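Molinate hydrolase (Gulosibacter molinativorax, PDB 4UB9) hydrolyses the thiocarbamate herbicide molinate, as a zinc-binding member of the amidohydrolase family that probably acts on a carbon-nitrogen bond. Local coordinates at residues Asp45-Val50 and Leu436-Val441; Asp61-Lys66 and Gly442-Val447; His99-Ile104 and Trp145-Pro150; Gly179-Asp184 and Asp202-Met207. All blocks are in the same frame, centred on the assembly; numbering follows the deposited sequence.

Contact 1: residues Asp45-Val50 and Leu436-Val441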
loop_
_atom_site.group_PDB
_atom_site.type_symbol
_atom_site.label_atom_id
_atom_site.label_comp_id
_atom_site.label_asym_id
_atom_site.label_seq_id
_atom_site.Cartn_x
_atom_site.Cartn_y
_atom_site.Cartn_z
ATOM N N ASP A 45 -37.621 32.381 20.590
ATOM C CA ASP A 45 -38.519 31.838 19.530
ATOM C C ASP A 45 -37.851 31.520 18.178
ATOM O O ASP A 45 -38.469 30.933 17.292
ATOM C CB ASP A 45 -39.730 32.770 19.302
ATOM C CG ASP A 45 -39.343 34.146 18.780
ATOM O OD1 ASP A 45 -38.139 34.539 18.807
ATOM O OD2 ASP A 45 -40.254 34.848 18.345
ATOM N N GLY A 46 -36.620 31.977 18.019
ATOM C CA GLY A 46 -35.859 31.785 16.776
ATOM C C GLY A 46 -35.877 32.969 15.807
ATOM O O GLY A 46 -35.197 32.943 14.776
ATOM N N ASN A 47 -36.623 34.014 16.139
ATOM C CA ASN A 47 -36.666 35.226 15.302
ATOM C C ASN A 47 -35.641 36.260 15.716
ATOM O O ASN A 47 -35.506 37.287 15.072
ATOM C CB ASN A 47 -38.045 35.804 15.317
ATOM C CG ASN A 47 -39.060 34.859 14.703
ATOM O OD1 ASN A 47 -39.987 34.385 15.360
ATOM N ND2 ASN A 47 -38.873 34.557 13.449
ATOM N N GLY A 48 -34.897 35.967 16.777
ATOM C CA GLY A 48 -33.713 36.766 17.134
ATOM C C GLY A 48 -33.887 37.879 18.147
ATOM O O GLY A 48 -32.951 38.593 18.472
ATOM N N GLY A 49 -35.122 38.067 18.566
ATOM C CA GLY A 49 -35.453 39.165 19.431
ATOM C C GLY A 49 -35.042 38.847 20.850
ATOM O O GLY A 49 -34.661 37.757 21.145
ATOM N N VAL A 50 -35.121 39.849 21.713
ATOM C CA VAL A 50 -34.999 39.675 23.170
ATOM C C VAL A 50 -35.959 38.561 23.655
ATOM O O VAL A 50 -37.131 38.497 23.231
ATOM C CB VAL A 50 -35.228 41.015 23.936
ATOM C CG1 VAL A 50 -36.623 41.552 23.656
ATOM C CG2 VAL A 50 -35.051 40.843 25.433
ATOM N N LEU A 436 -41.159 25.306 9.802
ATOM C CA LEU A 436 -40.354 24.973 10.962
ATOM C C LEU A 436 -39.194 25.923 11.146
ATOM O O LEU A 436 -38.967 26.801 10.327
ATOM C CB LEU A 436 -39.860 23.519 10.876
ATOM C CG LEU A 436 -38.972 23.178 9.655
ATOM C CD1 LEU A 436 -37.502 23.269 10.018
ATOM C CD2 LEU A 436 -39.303 21.819 9.111
ATOM N N GLY A 437 -38.533 25.787 12.290
ATOM C CA GLY A 437 -37.335 26.575 12.606
ATOM C C GLY A 437 -37.571 27.775 13.500
ATOM O O GLY A 437 -36.636 28.482 13.869
ATOM N N SER A 438 -38.829 28.031 13.808
ATOM C CA SER A 438 -39.174 29.033 14.820
ATOM C C SER A 438 -40.503 28.705 15.481
ATOM O O SER A 438 -41.371 28.027 14.912
ATOM C CB SER A 438 -39.233 30.461 14.240
ATOM O OG SER A 438 -40.353 30.611 13.357
ATOM N N ILE A 439 -40.664 29.296 16.651
ATOM C CA ILE A 439 -41.922 29.233 17.364
ATOM C C ILE A 439 -42.833 30.401 16.976
ATOM O O ILE A 439 -42.611 31.553 17.349
ATOM C CB ILE A 439 -41.672 29.214 18.865
ATOM C CG1 ILE A 439 -40.975 27.891 19.204
ATOM C CG2 ILE A 439 -42.999 29.326 19.601
ATOM C CD1 ILE A 439 -40.476 27.775 20.627
ATOM N N ASP A 440 -43.823 30.081 16.165
ATOM C CA ASP A 440 -44.686 31.071 15.504
ATOM C C ASP A 440 -45.971 30.376 15.149
ATOM O O ASP A 440 -45.971 29.211 14.750
ATOM C CB ASP A 440 -44.081 31.619 14.190
ATOM C CG ASP A 440 -43.206 32.863 14.399
ATOM O OD1 ASP A 440 -43.737 33.879 14.887
ATOM O OD2 ASP A 440 -41.981 32.837 14.100
ATOM N N VAL A 441 -47.059 31.104 15.310
ATOM C CA VAL A 441 -48.374 30.546 15.112
ATOM C C VAL A 441 -48.441 30.035 13.697
ATOM O O VAL A 441 -48.027 30.712 12.784
ATOM C CB VAL A 441 -49.486 31.601 15.378
ATOM C CG1 VAL A 441 -50.855 31.070 14.961
ATOM C CG2 VAL A 441 -49.490 31.984 16.858
#

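Contact 2: residues Asp61-Lys66 and Gly442-Val447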
loop_
_atom_site.group_PDB
_atom_site.type_symbol
_atom_site.label_atom_id
_atom_site.label_comp_id
_atom_site.label_asym_id
_atom_site.label_seq_id
_atom_site.Cartn_x
_atom_site.Cartn_y
_atom_site.Cartn_z
ATOM N N ASP A 61 -53.029 19.597 17.523
ATOM C CA ASP A 61 -52.935 18.716 16.359
ATOM C C ASP A 61 -51.667 18.931 15.521
ATOM O O ASP A 61 -51.714 19.026 14.295
ATOM C CB ASP A 61 -54.189 18.864 15.494
ATOM C CG ASP A 61 -55.424 18.270 16.165
ATOM O OD1 ASP A 61 -55.313 17.792 17.305
ATOM O OD2 ASP A 61 -56.501 18.270 15.558
ATOM N N GLY A 62 -50.544 19.041 16.220
ATOM C CA GLY A 62 -49.241 19.179 15.573
ATOM C C GLY A 62 -48.804 20.584 15.208
ATOM O O GLY A 62 -47.638 20.824 15.013
ATOM N N ARG A 63 -49.745 21.521 15.171
ATOM C CA ARG A 63 -49.476 22.915 14.785
ATOM C C ARG A 63 -49.593 23.906 15.943
ATOM O O ARG A 63 -50.510 23.813 16.779
ATOM C CB ARG A 63 -50.416 23.363 13.670
ATOM C CG ARG A 63 -49.775 23.428 12.287
ATOM C CD ARG A 63 -49.803 22.081 11.571
ATOM N NE ARG A 63 -49.189 21.977 10.225
ATOM C CZ ARG A 63 -48.286 22.791 9.656
ATOM N NH1 ARG A 63 -47.809 23.887 10.237
ATOM N NH2 ARG A 63 -47.841 22.502 8.452
ATOM N N ILE A 64 -48.653 24.854 15.986
ATOM C CA ILE A 64 -48.679 25.923 16.963
ATOM C C ILE A 64 -49.890 26.786 16.666
ATOM O O ILE A 64 -50.021 27.331 15.566
ATOM C CB ILE A 64 -47.405 26.789 16.943
ATOM C CG1 ILE A 64 -46.175 25.980 17.344
ATOM C CG2 ILE A 64 -47.528 27.952 17.921
ATOM C CD1 ILE A 64 -44.847 26.672 17.103
ATOM N N THR A 65 -50.756 26.924 17.663
ATOM C CA THR A 65 -51.968 27.791 17.550
ATOM C C THR A 65 -51.889 29.073 18.374
ATOM O O THR A 65 -52.498 30.061 18.009
ATOM C CB THR A 65 -53.264 27.045 17.933
ATOM O OG1 THR A 65 -53.132 26.515 19.255
ATOM C CG2 THR A 65 -53.544 25.923 16.958
ATOM N N LYS A 66 -51.120 29.063 19.447
ATOM C CA LYS A 66 -51.009 30.227 20.291
ATOM C C LYS A 66 -49.646 30.401 20.908
ATOM O O LYS A 66 -49.055 29.459 21.407
ATOM C CB LYS A 66 -52.035 30.117 21.427
ATOM C CG LYS A 66 -53.314 30.896 21.200
ATOM C CD LYS A 66 -54.513 30.283 21.912
ATOM C CE LYS A 66 -55.655 31.293 21.976
ATOM N NZ LYS A 66 -56.929 30.683 21.514
ATOM N N GLY A 442 -48.989 28.852 13.514
ATOM C CA GLY A 442 -49.142 28.261 12.168
ATOM C C GLY A 442 -48.046 27.272 11.803
ATOM O O GLY A 442 -48.267 26.374 11.018
ATOM N N LYS A 443 -46.883 27.415 12.412
ATOM C CA LYS A 443 -45.769 26.481 12.183
ATOM C C LYS A 443 -45.910 25.167 12.945
ATOM O O LYS A 443 -46.720 25.052 13.855
ATOM C CB LYS A 443 -44.430 27.143 12.520
ATOM C CG LYS A 443 -44.107 28.315 11.599
ATOM C CD LYS A 443 -42.666 28.781 11.741
ATOM C CE LYS A 443 -42.481 30.084 11.008
ATOM N NZ LYS A 443 -41.049 30.403 10.788
ATOM N N LEU A 444 -45.113 24.180 12.568
ATOM C CA LEU A 444 -45.137 22.877 13.249
ATOM C C LEU A 444 -44.743 22.982 14.716
ATOM O O LEU A 444 -43.916 23.800 15.097
ATOM C CB LEU A 444 -44.228 21.885 12.556
ATOM C CG LEU A 444 -44.718 21.406 11.182
ATOM C CD1 LEU A 444 -43.557 20.898 10.362
ATOM C CD2 LEU A 444 -45.784 20.319 11.300
ATOM N N GLY A 445 -45.331 22.121 15.527
ATOM C CA GLY A 445 -45.149 22.124 16.993
ATOM C C GLY A 445 -43.931 21.413 17.541
ATOM O O GLY A 445 -44.019 20.473 18.353
ATOM N N ASP A 446 -42.789 21.876 17.087
ATOM C CA ASP A 446 -41.518 21.311 17.475
ATOM C C ASP A 446 -40.886 22.221 18.477
ATOM O O ASP A 446 -40.561 23.380 18.178
ATOM C CB ASP A 446 -40.585 21.168 16.257
ATOM C CG ASP A 446 -41.104 20.170 15.194
ATOM O OD1 ASP A 446 -42.087 19.440 15.451
ATOM O OD2 ASP A 446 -40.516 20.136 14.077
ATOM N N VAL A 447 -40.610 21.703 19.661
ATOM C CA VAL A 447 -40.115 22.557 20.748
ATOM C C VAL A 447 -39.195 21.777 21.624
ATOM O O VAL A 447 -39.388 20.580 21.839
ATOM C CB VAL A 447 -41.280 23.019 21.639
ATOM C CG1 VAL A 447 -40.803 23.820 22.812
ATOM C CG2 VAL A 447 -42.273 23.832 20.828
#

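Contact 3: residues His99-Ile104 and Trp145-Pro150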
loop_
_atom_site.group_PDB
_atom_site.type_symbol
_atom_site.label_atom_id
_atom_site.label_comp_id
_atom_site.label_asym_id
_atom_site.label_seq_id
_atom_site.Cartn_x
_atom_site.Cartn_y
_atom_site.Cartn_z
ATOM N N HIS A 99 -25.232 13.008 8.001
ATOM C CA HIS A 99 -25.216 11.785 7.200
ATOM C C HIS A 99 -25.683 10.623 8.066
ATOM O O HIS A 99 -24.978 10.151 8.964
ATOM C CB HIS A 99 -23.839 11.535 6.647
ATOM C CG HIS A 99 -23.346 12.656 5.794
ATOM N ND1 HIS A 99 -22.228 13.400 6.099
ATOM C CD2 HIS A 99 -23.830 13.175 4.647
ATOM C CE1 HIS A 99 -22.052 14.337 5.186
ATOM N NE2 HIS A 99 -23.001 14.214 4.286
ATOM N N LEU A 100 -26.875 10.151 7.752
ATOM C CA LEU A 100 -27.555 9.143 8.535
ATOM C C LEU A 100 -27.053 7.704 8.277
ATOM O O LEU A 100 -27.319 6.804 9.083
ATOM C CB LEU A 100 -29.067 9.249 8.331
ATOM C CG LEU A 100 -29.593 10.643 8.777
ATOM C CD1 LEU A 100 -31.067 10.820 8.468
ATOM C CD2 LEU A 100 -29.377 10.909 10.280
ATOM N N LEU A 101 -26.357 7.501 7.150
ATOM C CA LEU A 101 -25.338 6.451 7.030
ATOM C C LEU A 101 -24.023 7.203 7.112
ATOM O O LEU A 101 -23.806 8.162 6.365
ATOM C CB LEU A 101 -25.429 5.701 5.709
ATOM C CG LEU A 101 -26.643 4.786 5.500
ATOM C CD1 LEU A 101 -26.564 4.034 4.174
ATOM C CD2 LEU A 101 -26.752 3.781 6.629
ATOM N N ASP A 102 -23.138 6.782 8.005
ATOM C CA ASP A 102 -22.014 7.631 8.452
ATOM C C ASP A 102 -20.904 7.782 7.431
ATOM O O ASP A 102 -19.978 6.993 7.345
ATOM C CB ASP A 102 -21.419 7.092 9.759
ATOM C CG ASP A 102 -20.443 8.059 10.402
ATOM O OD1 ASP A 102 -19.922 8.989 9.722
ATOM O OD2 ASP A 102 -20.253 7.920 11.619
ATOM N N GLY A 103 -20.965 8.862 6.686
ATOM C CA GLY A 103 -20.036 9.076 5.581
ATOM C C GLY A 103 -18.643 9.492 5.983
ATOM O O GLY A 103 -17.648 9.146 5.300
ATOM N N ILE A 104 -18.544 10.260 7.059
ATOM C CA ILE A 104 -17.221 10.714 7.539
ATOM C C ILE A 104 -16.411 9.495 7.922
ATOM O O ILE A 104 -15.236 9.378 7.582
ATOM C CB ILE A 104 -17.327 11.676 8.746
ATOM C CG1 ILE A 104 -17.818 13.025 8.251
ATOM C CG2 ILE A 104 -16.000 11.816 9.477
ATOM C CD1 ILE A 104 -16.785 13.859 7.529
ATOM N N TRP A 145 -25.878 13.633 2.019
ATOM C CA TRP A 145 -25.256 12.523 1.319
ATOM C C TRP A 145 -25.607 11.203 1.990
ATOM O O TRP A 145 -25.304 10.960 3.158
ATOM C CB TRP A 145 -23.726 12.615 1.248
ATOM C CG TRP A 145 -23.106 11.438 0.460
ATOM C CD1 TRP A 145 -23.046 11.308 -0.890
ATOM C CD2 TRP A 145 -22.523 10.264 0.990
ATOM N NE1 TRP A 145 -22.449 10.135 -1.235
ATOM C CE2 TRP A 145 -22.098 9.480 -0.095
ATOM C CE3 TRP A 145 -22.294 9.808 2.278
ATOM C CZ2 TRP A 145 -21.462 8.261 0.068
ATOM C CZ3 TRP A 145 -21.673 8.603 2.446
ATOM C CH2 TRP A 145 -21.269 7.834 1.344
ATOM N N ASN A 146 -26.230 10.351 1.210
ATOM C CA ASN A 146 -26.727 9.096 1.688
ATOM C C ASN A 146 -27.106 8.268 0.485
ATOM O O ASN A 146 -27.074 8.763 -0.641
ATOM C CB ASN A 146 -27.940 9.326 2.574
ATOM C CG ASN A 146 -28.123 8.232 3.611
ATOM O OD1 ASN A 146 -27.930 7.045 3.337
ATOM N ND2 ASN A 146 -28.498 8.631 4.814
ATOM N N ALA A 147 -27.485 7.023 0.733
ATOM C CA ALA A 147 -28.031 6.154 -0.306
ATOM C C ALA A 147 -29.519 6.400 -0.488
ATOM O O ALA A 147 -30.308 6.288 0.455
ATOM C CB ALA A 147 -27.795 4.713 0.026
ATOM N N LEU A 148 -29.898 6.694 -1.729
ATOM C CA LEU A 148 -31.237 7.113 -2.040
ATOM C C LEU A 148 -32.314 6.163 -1.557
ATOM O O LEU A 148 -33.275 6.578 -0.931
ATOM C CB LEU A 148 -31.390 7.361 -3.539
ATOM C CG LEU A 148 -32.731 7.976 -3.966
ATOM C CD1 LEU A 148 -33.010 9.333 -3.324
ATOM C CD2 LEU A 148 -32.749 8.126 -5.466
ATOM N N GLU A 149 -32.199 4.895 -1.898
ATOM C CA GLU A 149 -33.246 3.941 -1.562
ATOM C C GLU A 149 -33.569 3.911 -0.043
ATOM O O GLU A 149 -34.711 4.134 0.335
ATOM C CB GLU A 149 -32.926 2.544 -2.139
ATOM C CG GLU A 149 -33.939 1.442 -1.800
ATOM C CD GLU A 149 -33.459 0.033 -2.199
ATOM O OE1 GLU A 149 -33.337 -0.223 -3.410
ATOM O OE2 GLU A 149 -33.213 -0.822 -1.321
ATOM N N PRO A 150 -32.586 3.641 0.816
ATOM C CA PRO A 150 -32.940 3.506 2.234
ATOM C C PRO A 150 -33.283 4.817 2.903
ATOM O O PRO A 150 -34.081 4.821 3.816
ATOM C CB PRO A 150 -31.683 2.923 2.867
ATOM C CG PRO A 150 -30.589 3.170 1.901
ATOM C CD PRO A 150 -31.210 3.201 0.548
#

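Contact 4: residues Gly179-Asp184 and Asp202-Met207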
loop_
_atom_site.group_PDB
_atom_site.type_symbol
_atom_site.label_atom_id
_atom_site.label_comp_id
_atom_site.label_asym_id
_atom_site.label_seq_id
_atom_site.Cartn_x
_atom_site.Cartn_y
_atom_site.Cartn_z
ATOM N N GLY A 179 -18.818 6.766 -5.084
ATOM C CA GLY A 179 -19.326 6.088 -3.905
ATOM C C GLY A 179 -18.183 5.766 -2.955
ATOM O O GLY A 179 -17.019 6.090 -3.222
ATOM N N PRO A 180 -18.510 5.121 -1.844
ATOM C CA PRO A 180 -17.551 4.896 -0.737
ATOM C C PRO A 180 -16.406 3.968 -1.058
ATOM O O PRO A 180 -15.435 3.951 -0.314
ATOM C CB PRO A 180 -18.412 4.308 0.379
ATOM C CG PRO A 180 -19.624 3.752 -0.330
ATOM C CD PRO A 180 -19.859 4.644 -1.511
ATOM N N PHE A 181 -16.462 3.220 -2.152
ATOM C CA PHE A 181 -15.305 2.346 -2.498
ATOM C C PHE A 181 -14.593 2.825 -3.774
ATOM O O PHE A 181 -13.980 2.097 -4.500
ATOM C CB PHE A 181 -15.717 0.911 -2.498
ATOM C CG PHE A 181 -16.274 0.511 -1.179
ATOM C CD1 PHE A 181 -15.462 0.546 -0.060
ATOM C CD2 PHE A 181 -17.631 0.232 -1.018
ATOM C CE1 PHE A 181 -15.987 0.253 1.189
ATOM C CE2 PHE A 181 -18.138 -0.048 0.220
ATOM C CZ PHE A 181 -17.310 -0.046 1.321
ATOM N N THR A 182 -14.561 4.124 -3.854
ATOM C CA THR A 182 -14.080 4.894 -4.972
ATOM C C THR A 182 -12.898 5.736 -4.454
ATOM O O THR A 182 -12.623 5.778 -3.273
ATOM C CB THR A 182 -15.280 5.767 -5.363
ATOM O OG1 THR A 182 -15.915 5.214 -6.499
ATOM C CG2 THR A 182 -14.948 7.130 -5.536
ATOM N N GLY A 183 -12.210 6.411 -5.345
ATOM C CA GLY A 183 -11.113 7.311 -4.973
ATOM C C GLY A 183 -11.499 8.434 -4.041
ATOM O O GLY A 183 -10.668 8.968 -3.274
ATOM N N ASP A 184 -12.736 8.845 -4.176
ATOM C CA ASP A 184 -13.308 9.852 -3.297
ATOM C C ASP A 184 -13.300 9.527 -1.773
ATOM O O ASP A 184 -13.460 10.422 -0.958
ATOM C CB ASP A 184 -14.704 10.184 -3.762
ATOM C CG ASP A 184 -14.708 10.930 -5.089
ATOM O OD1 ASP A 184 -13.971 11.884 -5.243
ATOM O OD2 ASP A 184 -15.478 10.594 -5.967
ATOM N N ASP A 202 -18.917 -2.948 -5.615
ATOM C CA ASP A 202 -19.738 -2.397 -6.712
ATOM C C ASP A 202 -21.170 -2.208 -6.293
ATOM O O ASP A 202 -21.839 -1.246 -6.656
ATOM C CB ASP A 202 -19.683 -3.295 -7.980
ATOM C CG ASP A 202 -18.360 -3.220 -8.695
ATOM O OD1 ASP A 202 -17.528 -2.330 -8.408
ATOM O OD2 ASP A 202 -18.095 -4.086 -9.547
ATOM N N ARG A 203 -21.679 -3.162 -5.558
ATOM C CA ARG A 203 -23.091 -3.077 -5.120
ATOM C C ARG A 203 -23.293 -1.873 -4.185
ATOM O O ARG A 203 -24.291 -1.178 -4.255
ATOM C CB ARG A 203 -23.519 -4.395 -4.446
ATOM C CG ARG A 203 -24.974 -4.394 -3.963
ATOM C CD ARG A 203 -25.463 -5.769 -3.652
ATOM N NE ARG A 203 -24.902 -6.310 -2.407
ATOM C CZ ARG A 203 -24.047 -7.333 -2.312
ATOM N NH1 ARG A 203 -23.508 -7.905 -3.383
ATOM N NH2 ARG A 203 -23.669 -7.768 -1.112
ATOM N N MET A 204 -22.303 -1.618 -3.344
ATOM C CA MET A 204 -22.374 -0.487 -2.419
ATOM C C MET A 204 -22.202 0.829 -3.145
ATOM O O MET A 204 -22.958 1.785 -2.917
ATOM C CB MET A 204 -21.308 -0.587 -1.325
ATOM C CG MET A 204 -21.490 -1.747 -0.363
ATOM S SD MET A 204 -23.016 -1.677 0.611
ATOM C CE MET A 204 -24.123 -2.706 -0.342
ATOM N N ASP A 205 -21.210 0.905 -4.014
ATOM C CA ASP A 205 -21.068 2.127 -4.819
ATOM C C ASP A 205 -22.361 2.449 -5.588
ATOM O O ASP A 205 -22.768 3.615 -5.686
ATOM C CB ASP A 205 -19.892 2.016 -5.786
ATOM C CG ASP A 205 -18.539 2.225 -5.055
ATOM O OD1 ASP A 205 -18.566 2.699 -3.887
ATOM O OD2 ASP A 205 -17.465 1.944 -5.642
ATOM N N ALA A 206 -22.997 1.429 -6.156
ATOM C CA ALA A 206 -24.225 1.671 -6.964
ATOM C C ALA A 206 -25.375 2.193 -6.128
ATOM O O ALA A 206 -26.109 3.082 -6.552
ATOM C CB ALA A 206 -24.642 0.421 -7.685
ATOM N N MET A 207 -25.514 1.721 -4.906
ATOM C CA MET A 207 -26.629 2.246 -4.086
ATOM C C MET A 207 -26.398 3.686 -3.568
ATOM O O MET A 207 -27.354 4.405 -3.277
ATOM C CB MET A 207 -27.043 1.286 -2.969
ATOM C CG MET A 207 -26.186 1.268 -1.730
ATOM S SD MET A 207 -27.042 0.450 -0.352
ATOM C CE MET A 207 -25.817 0.917 0.890
#

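Contact 1: residues Asp45-Val50 and Leu436-Val441
An Asx turn in the loop between strands 41-43 and 55-60 meets the loop that leads from helix 424-429 into strand 447-450. The carboxylate of Asp45 sits in the crowded position between its backbone N and carbonyl carbon (chi1 64°), and OD1 accepts from Asn47 N at 3.1 Å, the donor standing above the carboxylate plane. The turn presents Asp45 O to Ile439 N, which donates at 2.8 Å along a nearly straight line (163°) in the carbonyl plane. Ser438 CB packs 3.2 Å from Asp45 O. A side chain on Gly46 would be jammed against Asp45 O and tight against Gly437 O. The backbone bond joins an early loop to one late in the chain, consistent with the small beta domain that both ends of amidohydrolase chains build. Asn47 and Asp440 reach for each other tip to tip. Ser438 OG donates to the anti lone pair of Asp440 OD2 at 2.9 Å and also binds Lys443 NZ; an alanine in place of Asp440 would remove that acceptor and would probably loosen the hold on the Ser438 hydroxyl. Ile439 CB lies 4.1 Å from Asp45 CB, and its side chain packs on Ile64, Val67, Ile89 and Pro91.

Contact 2: residues Asp61-Lys66 and Gly442-Val447
The guanidinium of Arg63 carries Leu444 CD2 over the centre of one face, 3.8 Å above the plane, while Gly442 O lies at its edge. NH1 comes within 2.6 Å of Gly442 O, but the angle is too poor for a hydrogen bond; the charge is met instead by a salt bridge from NH2 to Glu435. A bend at chi2 (86°) turns the arginine chain across Leu444, so that the two side chains cross obliquely. Beneath them the backbones pair. Ile64 N donates to Lys443 O at 2.9 Å, almost along the C=O axis, and Gly445 N donates to Gly62 O at 2.7 Å, a more bent bond (145°). These two bonds frame Arg63 and Leu444 as a non-hydrogen-bonded antiparallel pair, a single bridge that adds the loop before strand 447-450 to the outermost strand, 63-69. A third bond, from Gly442 N to Ile64 O at 2.8 Å, is nearly straight. Past the bridge Gly445 centres an inverse gamma turn, and a side chain there would clash with Gly62 O. The Ile64 side chain lies alongside the paired backbone, CD1 3.6 Å from Leu444 O, and continues onto Ile439 and Ile59. Three backbone bonds thus set the register of the two segments, whereas Leu444 gives the guanidinium an apolar cover on one face and the charge is answered by Glu435.

Contact 3: residues His99-Ile104 and Trp145-Pro150
Asp143 OD2 is gripped by two donors, one from each side of this contact: Leu100 N and Asn146 ND2. The other oxygen of that carboxylate takes Trp145 N, so one aspartate at the end of strand 138-143 fixes both segments. With its amide nitrogen thus engaged, Asn146 turns OD1 back to accept from Ala147 N at 2.6 Å, in the carbonyl plane on a lone pair. The same oxygen is packed by Leu101, whose CG lies 3.4 Å from Asn146 OD1. His99 points its ring edge at the tryptophan backbone, CD2 3.0 Å from Trp145 O, and its side chain is about 6 Å from the bound zinc ion. His99 follows strand 97-98, where many amidohydrolases have the HxH metal motif, but here it is not seen to bind the ion. Trp145, with CG anti to its backbone N (chi1 -178°), brings CZ3 to 3.6 Å from Gly103 CA; a side chain on that glycine would strike the ring. The indole also stacks on Phe208 of helix 198-209. The contact therefore lies at the ends of two neighbouring parallel strands, 88-95 and 138-143, where helices 103-106 and 148-159 set out, with helix 122-135 packed against Leu100, Leu101 and Asn146.

Contact 4: residues Gly179-Asp184 and Asp202-Met207
The first shell is formed by the carboxylate of Asp205, reaching out from helix 198-209, and the type I turn it meets, which runs from Gly179 to Thr182. Asp205 OD1 accepts from Phe181 N through the syn lone pair, at 2.8 Å and 160°. Asp205 OD1 also sits 3.3 Å from Pro180 CD, and Gly179 is so close to it that a side chain there would clash. Beside the bond the Phe181 ring is turned edge-on to the helix: CE2 meets Met204 CB at 3.6 Å, with CB lying in the ring plane. The two side chains run side by side in the same direction, and the ring is inclined by 33° to the Asp205 carboxylate. Next comes Arg193, which positions this first shell from outside: NH2 forms salt bridges to Asp205 OD2 and to Asp202 OD1, while NE donates to Phe181 O. Both oxygens of Asp205 are thus engaged, and the arginine would be expected to stabilise its charged form in this buried place. An alanine instead of Asp205 would remove the acceptor of Phe181 N and one carboxylate partner of Arg193, and would probably let the turn drift from the helix. Farther out, Gly179 N binds Glu209 at the end of the helix. The turn lies in the loop after strand 174-175, pressed on helix 198-209 through Ala201 and Phe208, while Phe181 extends to Ile112 and Leu115 of helix 111-118 and Met204 to Tyr122 of helix 122-135.

Contacts 1 and 2 share a region far from the zinc ion: both are partly buried, both use the loop between helix 424-429 and strand 447-450, and they touch where Asp440 O packs on Ile64 CB, 3.6 Å apart. Backbone hydrogen bonds dominate there, with one across contact 1 and three across contact 2. Contacts 3 and 4 are buried, closer to the metal, and adjoin each other through Ala147 CB and Met207 O, 3.3 Å apart. Carboxylates, Asp143 and Asp205, do much of the polar work there by catching backbone N-H groups, with aromatic and aliphatic packing around them and Phe208 common to both. Centres of contacts 1 and 4 lie about 41 Å apart.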